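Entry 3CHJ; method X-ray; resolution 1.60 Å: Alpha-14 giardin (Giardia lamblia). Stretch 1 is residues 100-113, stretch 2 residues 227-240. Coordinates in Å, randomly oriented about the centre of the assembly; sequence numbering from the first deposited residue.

Stretch 1, residues 100-113: DEKCLVDVLLTIET
Stretch 2, residues 227-240: GLDEYAFKLAHDFL

At the apolar centre Val-105 (chi1 t) points toward stretch 2 as a knob among Leu-228, Tyr-231, Ala-232 and Leu-235. Its CG1 lies 3.8 Å from Ala-232 CB and 3.8 Å from Tyr-231 CD2, and its CG2 lies 4.2 Å from Leu-228 CD2. One turn on, Leu-109 (m, t) starts sideways but brings its end nearer: CD1 reaches Ala-232 CB at 3.9 Å and Ala-236 CB at 4.4 Å. Leu-235 (t, p) points toward stretch 1, its CD2 4.2 Å from Leu-109 CB and 3.6 Å from Thr-110 CG2.

This packing joins two nearly parallel segments of alpha-14 giardin, 123 or more residues apart in sequence where they touch. Helix 101-108 and the helix of stretch 2, which runs through Leu-240 and beyond, point the same way, their axes 16° apart (signed crossing -16°) and 10.1 Å distant at closest approach; 612 Å² is buried in all. In register, Val-105 CA lies 6.3 Å from Ala-232 CA, Leu-109 CA lies 5.5 Å from Ala-236 CA, and Thr-110 CA lies 5.7 Å from Phe-239 CA.

Beyond Leu-108 the first helix gives way to a turn at Leu-109 (phi/psi -92/0) and Thr-110 (-128/22), after which the chain becomes extended at Ile-111 (-122/151). This bend lays backbone over the Phe-239 ring (chi1 171°, chi2 71°), the residue most covered by the other stretch. Thr-110 CA stands 3.7 Å from the Phe-239 ring centroid, 17° off the normal, a CH-pi contact over the face. Carbonyls also approach the ring carbons, Leu-109 O to Phe-239 CD2 at 3.3 Å and Thr-110 O to Phe-239 CE1 at 3.2 Å. Thr-110 (chi1 p) secures the turn by donating from OG1 to Asp-106 O at 2.7 Å.

Toward the N-terminal end, Leu-228 (t, p) meets Glu-101, its CD2 3.8 Å from Glu-101 CB; the acid's end leads away, leaving the aliphatic base to pack. At the other end Glu-112 (m, m) brings OE2 to 3.4 Å from Phe-239 CZ.

The polar edge holds a single hydrogen bond between the stretches: Tyr-231 OH donates to Asp-106 OD1 at 2.6 Å. Tyrosine chi1 of 176° and chi2 of 81° carry the hydroxyl across, while Asp-106 (chi1 m, chi2 -11°) meets it near the ring plane. Farther out, Asp-100 N-caps the first helix, its OD1 accepting from Cys-103 N at 3.3 Å, and Lys-234 NZ forms a salt bridge with Glu-230 OE2 at 3.1 Å.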

# COMPACT_ATOMS: atom_id res chain seq x y z
N ASP A 100 7.67 11.71 5.74
CA ASP A 100 6.41 11.02 5.98
C ASP A 100 6.73 9.53 6.17
O ASP A 100 6.63 8.74 5.21
CB ASP A 100 5.45 11.26 4.82
CG ASP A 100 4.05 10.68 5.05
OD1 ASP A 100 3.84 9.95 6.06
OD2 ASP A 100 3.16 10.98 4.21
N GLU A 101 7.11 9.14 7.39
CA GLU A 101 7.56 7.78 7.70
C GLU A 101 6.46 6.77 7.42
O GLU A 101 6.74 5.67 6.88
CB GLU A 101 8.04 7.65 9.17
CG GLU A 101 9.20 8.57 9.53
CD GLU A 101 8.75 9.94 10.03
OE1 GLU A 101 7.51 10.21 10.03
OE2 GLU A 101 9.64 10.74 10.40
N LYS A 102 5.21 7.12 7.75
CA LYS A 102 4.07 6.23 7.53
C LYS A 102 3.95 5.86 6.05
O LYS A 102 3.65 4.71 5.73
CB LYS A 102 2.74 6.87 7.99
CG LYS A 102 2.58 7.07 9.49
CD LYS A 102 1.20 7.66 9.84
CE LYS A 102 0.92 9.01 9.19
NZ LYS A 102 -0.54 9.42 9.30
N CYS A 103 4.15 6.83 5.17
CA CYS A 103 4.07 6.58 3.73
C CYS A 103 5.13 5.60 3.28
O CYS A 103 4.84 4.69 2.52
CB CYS A 103 4.19 7.90 2.97
SG CYS A 103 4.00 7.71 1.19
N LEU A 104 6.36 5.78 3.76
CA LEU A 104 7.47 4.91 3.38
C LEU A 104 7.17 3.48 3.84
O LEU A 104 7.43 2.53 3.12
CB LEU A 104 8.77 5.44 3.99
CG LEU A 104 9.21 6.79 3.41
CD1 LEU A 104 10.51 7.26 4.10
CD2 LEU A 104 9.36 6.72 1.90
N VAL A 105 6.62 3.33 5.05
CA VAL A 105 6.21 2.00 5.54
C VAL A 105 5.10 1.40 4.67
O VAL A 105 5.22 0.24 4.21
CB VAL A 105 5.80 2.09 7.02
CG1 VAL A 105 5.13 0.78 7.53
CG2 VAL A 105 7.07 2.43 7.85
N ASP A 106 4.08 2.19 4.38
CA ASP A 106 2.94 1.69 3.59
C ASP A 106 3.39 1.21 2.23
O ASP A 106 2.86 0.21 1.71
CB ASP A 106 1.92 2.81 3.36
CG ASP A 106 1.10 3.14 4.59
OD1 ASP A 106 1.13 2.40 5.62
OD2 ASP A 106 0.40 4.17 4.51
N VAL A 107 4.33 1.93 1.62
CA VAL A 107 4.77 1.60 0.26
C VAL A 107 5.70 0.41 0.27
O VAL A 107 5.44 -0.61 -0.39
CB VAL A 107 5.46 2.81 -0.41
CG1 VAL A 107 6.10 2.39 -1.73
CG2 VAL A 107 4.45 3.94 -0.62
N LEU A 108 6.78 0.50 1.03
CA LEU A 108 7.84 -0.48 0.89
C LEU A 108 7.44 -1.87 1.36
O LEU A 108 7.97 -2.86 0.84
CB LEU A 108 9.10 -0.00 1.60
CG LEU A 108 9.78 1.13 0.83
CD1 LEU A 108 10.82 1.83 1.69
CD2 LEU A 108 10.43 0.57 -0.47
N LEU A 109 6.50 -1.94 2.31
CA LEU A 109 6.16 -3.23 2.92
C LEU A 109 5.00 -3.94 2.24
O LEU A 109 4.61 -5.03 2.66
CB LEU A 109 5.90 -3.11 4.42
CG LEU A 109 7.08 -2.57 5.22
CD1 LEU A 109 6.71 -2.55 6.71
CD2 LEU A 109 8.32 -3.42 4.95
N THR A 110 4.46 -3.33 1.19
CA THR A 110 3.26 -3.93 0.55
C THR A 110 3.43 -4.11 -0.95
O THR A 110 2.44 -4.21 -1.68
CB THR A 110 1.99 -3.14 0.82
OG1 THR A 110 2.08 -1.87 0.16
CG2 THR A 110 1.72 -2.96 2.31
N ILE A 111 4.67 -4.16 -1.39
CA ILE A 111 4.99 -4.47 -2.78
C ILE A 111 5.89 -5.69 -2.92
O ILE A 111 6.71 -6.01 -2.04
CB ILE A 111 5.56 -3.26 -3.52
CG1 ILE A 111 6.86 -2.77 -2.85
CG2 ILE A 111 4.49 -2.18 -3.59
CD1 ILE A 111 7.51 -1.57 -3.50
N GLU A 112 5.75 -6.38 -4.04
CA GLU A 112 6.51 -7.61 -4.27
C GLU A 112 8.01 -7.32 -4.45
O GLU A 112 8.39 -6.20 -4.82
CB GLU A 112 5.94 -8.35 -5.48
CG GLU A 112 4.43 -8.63 -5.42
CD GLU A 112 4.03 -9.59 -4.31
OE1 GLU A 112 4.87 -10.41 -3.89
OE2 GLU A 112 2.86 -9.54 -3.87
N THR A 113 8.86 -8.32 -4.19
CA THR A 113 10.31 -8.12 -4.30
C THR A 113 10.70 -7.68 -5.71
O THR A 113 11.55 -6.80 -5.87
CB THR A 113 11.14 -9.38 -3.92
OG1 THR A 113 10.38 -10.25 -3.09
CG2 THR A 113 12.42 -8.95 -3.20
N GLY A 227 3.72 1.39 18.64
CA GLY A 227 3.86 2.51 17.72
C GLY A 227 4.02 2.07 16.27
O GLY A 227 3.43 1.06 15.85
N LEU A 228 4.85 2.80 15.54
CA LEU A 228 5.05 2.52 14.11
C LEU A 228 5.74 1.18 13.93
O LEU A 228 5.48 0.51 12.93
CB LEU A 228 5.82 3.64 13.40
CG LEU A 228 5.95 3.55 11.87
CD1 LEU A 228 4.59 3.39 11.19
CD2 LEU A 228 6.66 4.80 11.33
N ASP A 229 6.59 0.77 14.87
CA ASP A 229 7.14 -0.60 14.80
C ASP A 229 6.02 -1.61 14.68
O ASP A 229 6.09 -2.55 13.87
CB ASP A 229 7.90 -1.00 16.07
CG ASP A 229 9.27 -0.36 16.20
OD1 ASP A 229 9.76 0.28 15.26
OD2 ASP A 229 9.86 -0.57 17.28
N GLU A 230 5.01 -1.48 15.55
CA GLU A 230 3.91 -2.43 15.56
C GLU A 230 3.11 -2.42 14.26
O GLU A 230 2.79 -3.47 13.72
CB GLU A 230 3.00 -2.17 16.76
CG GLU A 230 1.91 -3.18 16.91
CD GLU A 230 0.99 -2.90 18.08
OE1 GLU A 230 1.19 -1.86 18.76
OE2 GLU A 230 0.06 -3.71 18.30
N TYR A 231 2.81 -1.23 13.75
CA TYR A 231 2.10 -1.12 12.48
C TYR A 231 2.92 -1.79 11.37
O TYR A 231 2.39 -2.58 10.57
CB TYR A 231 1.84 0.36 12.16
CG TYR A 231 1.21 0.52 10.82
CD1 TYR A 231 -0.17 0.34 10.65
CD2 TYR A 231 1.97 0.86 9.72
CE1 TYR A 231 -0.75 0.47 9.37
CE2 TYR A 231 1.40 0.99 8.44
CZ TYR A 231 0.03 0.81 8.29
OH TYR A 231 -0.55 0.95 7.04
N ALA A 232 4.21 -1.47 11.32
CA ALA A 232 5.10 -1.96 10.25
C ALA A 232 5.18 -3.49 10.26
O ALA A 232 5.03 -4.11 9.22
CB ALA A 232 6.46 -1.36 10.37
N PHE A 233 5.41 -4.09 11.43
CA PHE A 233 5.53 -5.56 11.46
C PHE A 233 4.20 -6.26 11.25
O PHE A 233 4.15 -7.35 10.64
CB PHE A 233 6.26 -6.03 12.72
CG PHE A 233 7.75 -5.89 12.62
CD1 PHE A 233 8.53 -6.98 12.24
CD2 PHE A 233 8.36 -4.67 12.86
CE1 PHE A 233 9.93 -6.87 12.11
CE2 PHE A 233 9.76 -4.54 12.74
CZ PHE A 233 10.54 -5.64 12.39
N LYS A 234 3.10 -5.66 11.72
CA LYS A 234 1.78 -6.21 11.41
C LYS A 234 1.52 -6.12 9.90
O LYS A 234 1.01 -7.08 9.29
CB LYS A 234 0.68 -5.43 12.14
CG LYS A 234 0.56 -5.75 13.62
CD LYS A 234 -0.53 -4.86 14.21
CE LYS A 234 -0.88 -5.37 15.59
NZ LYS A 234 -2.01 -4.61 16.19
N LEU A 235 1.87 -4.99 9.30
CA LEU A 235 1.63 -4.78 7.87
C LEU A 235 2.46 -5.77 7.04
O LEU A 235 1.91 -6.38 6.12
CB LEU A 235 1.93 -3.33 7.48
CG LEU A 235 1.65 -3.03 6.01
CD1 LEU A 235 0.18 -3.18 5.68
CD2 LEU A 235 2.17 -1.62 5.64
N ALA A 236 3.73 -5.97 7.41
CA ALA A 236 4.60 -6.93 6.72
C ALA A 236 4.05 -8.33 6.90
O ALA A 236 3.99 -9.11 5.94
CB ALA A 236 6.03 -6.86 7.25
N HIS A 237 3.64 -8.66 8.12
CA HIS A 237 2.99 -9.96 8.36
C HIS A 237 1.83 -10.19 7.39
O HIS A 237 1.76 -11.21 6.70
CB HIS A 237 2.46 -10.09 9.80
CG HIS A 237 1.66 -11.34 10.01
ND1 HIS A 237 0.35 -11.45 9.60
CD2 HIS A 237 2.00 -12.54 10.54
CE1 HIS A 237 -0.09 -12.68 9.86
NE2 HIS A 237 0.89 -13.35 10.45
N ASP A 238 0.91 -9.23 7.35
CA ASP A 238 -0.30 -9.37 6.57
C ASP A 238 0.00 -9.40 5.06
O ASP A 238 -0.61 -10.17 4.32
CB ASP A 238 -1.24 -8.23 6.92
CG ASP A 238 -1.84 -8.38 8.31
OD1 ASP A 238 -1.58 -9.39 9.01
OD2 ASP A 238 -2.60 -7.48 8.72
N PHE A 239 0.94 -8.56 4.62
CA PHE A 239 1.27 -8.55 3.20
C PHE A 239 1.83 -9.89 2.74
O PHE A 239 1.44 -10.41 1.70
CB PHE A 239 2.26 -7.42 2.85
CG PHE A 239 2.78 -7.52 1.44
CD1 PHE A 239 1.94 -7.23 0.36
CD2 PHE A 239 4.09 -7.91 1.19
CE1 PHE A 239 2.42 -7.33 -0.97
CE2 PHE A 239 4.58 -8.00 -0.13
CZ PHE A 239 3.73 -7.71 -1.20
N LEU A 240 2.72 -10.44 3.53
CA LEU A 240 3.33 -11.73 3.17
C LEU A 240 2.27 -12.82 3.24
O LEU A 240 2.18 -13.66 2.35
CB LEU A 240 4.52 -12.02 4.07
CG LEU A 240 5.70 -11.06 3.85
CD1 LEU A 240 6.73 -11.18 4.99
CD2 LEU A 240 6.34 -11.30 2.47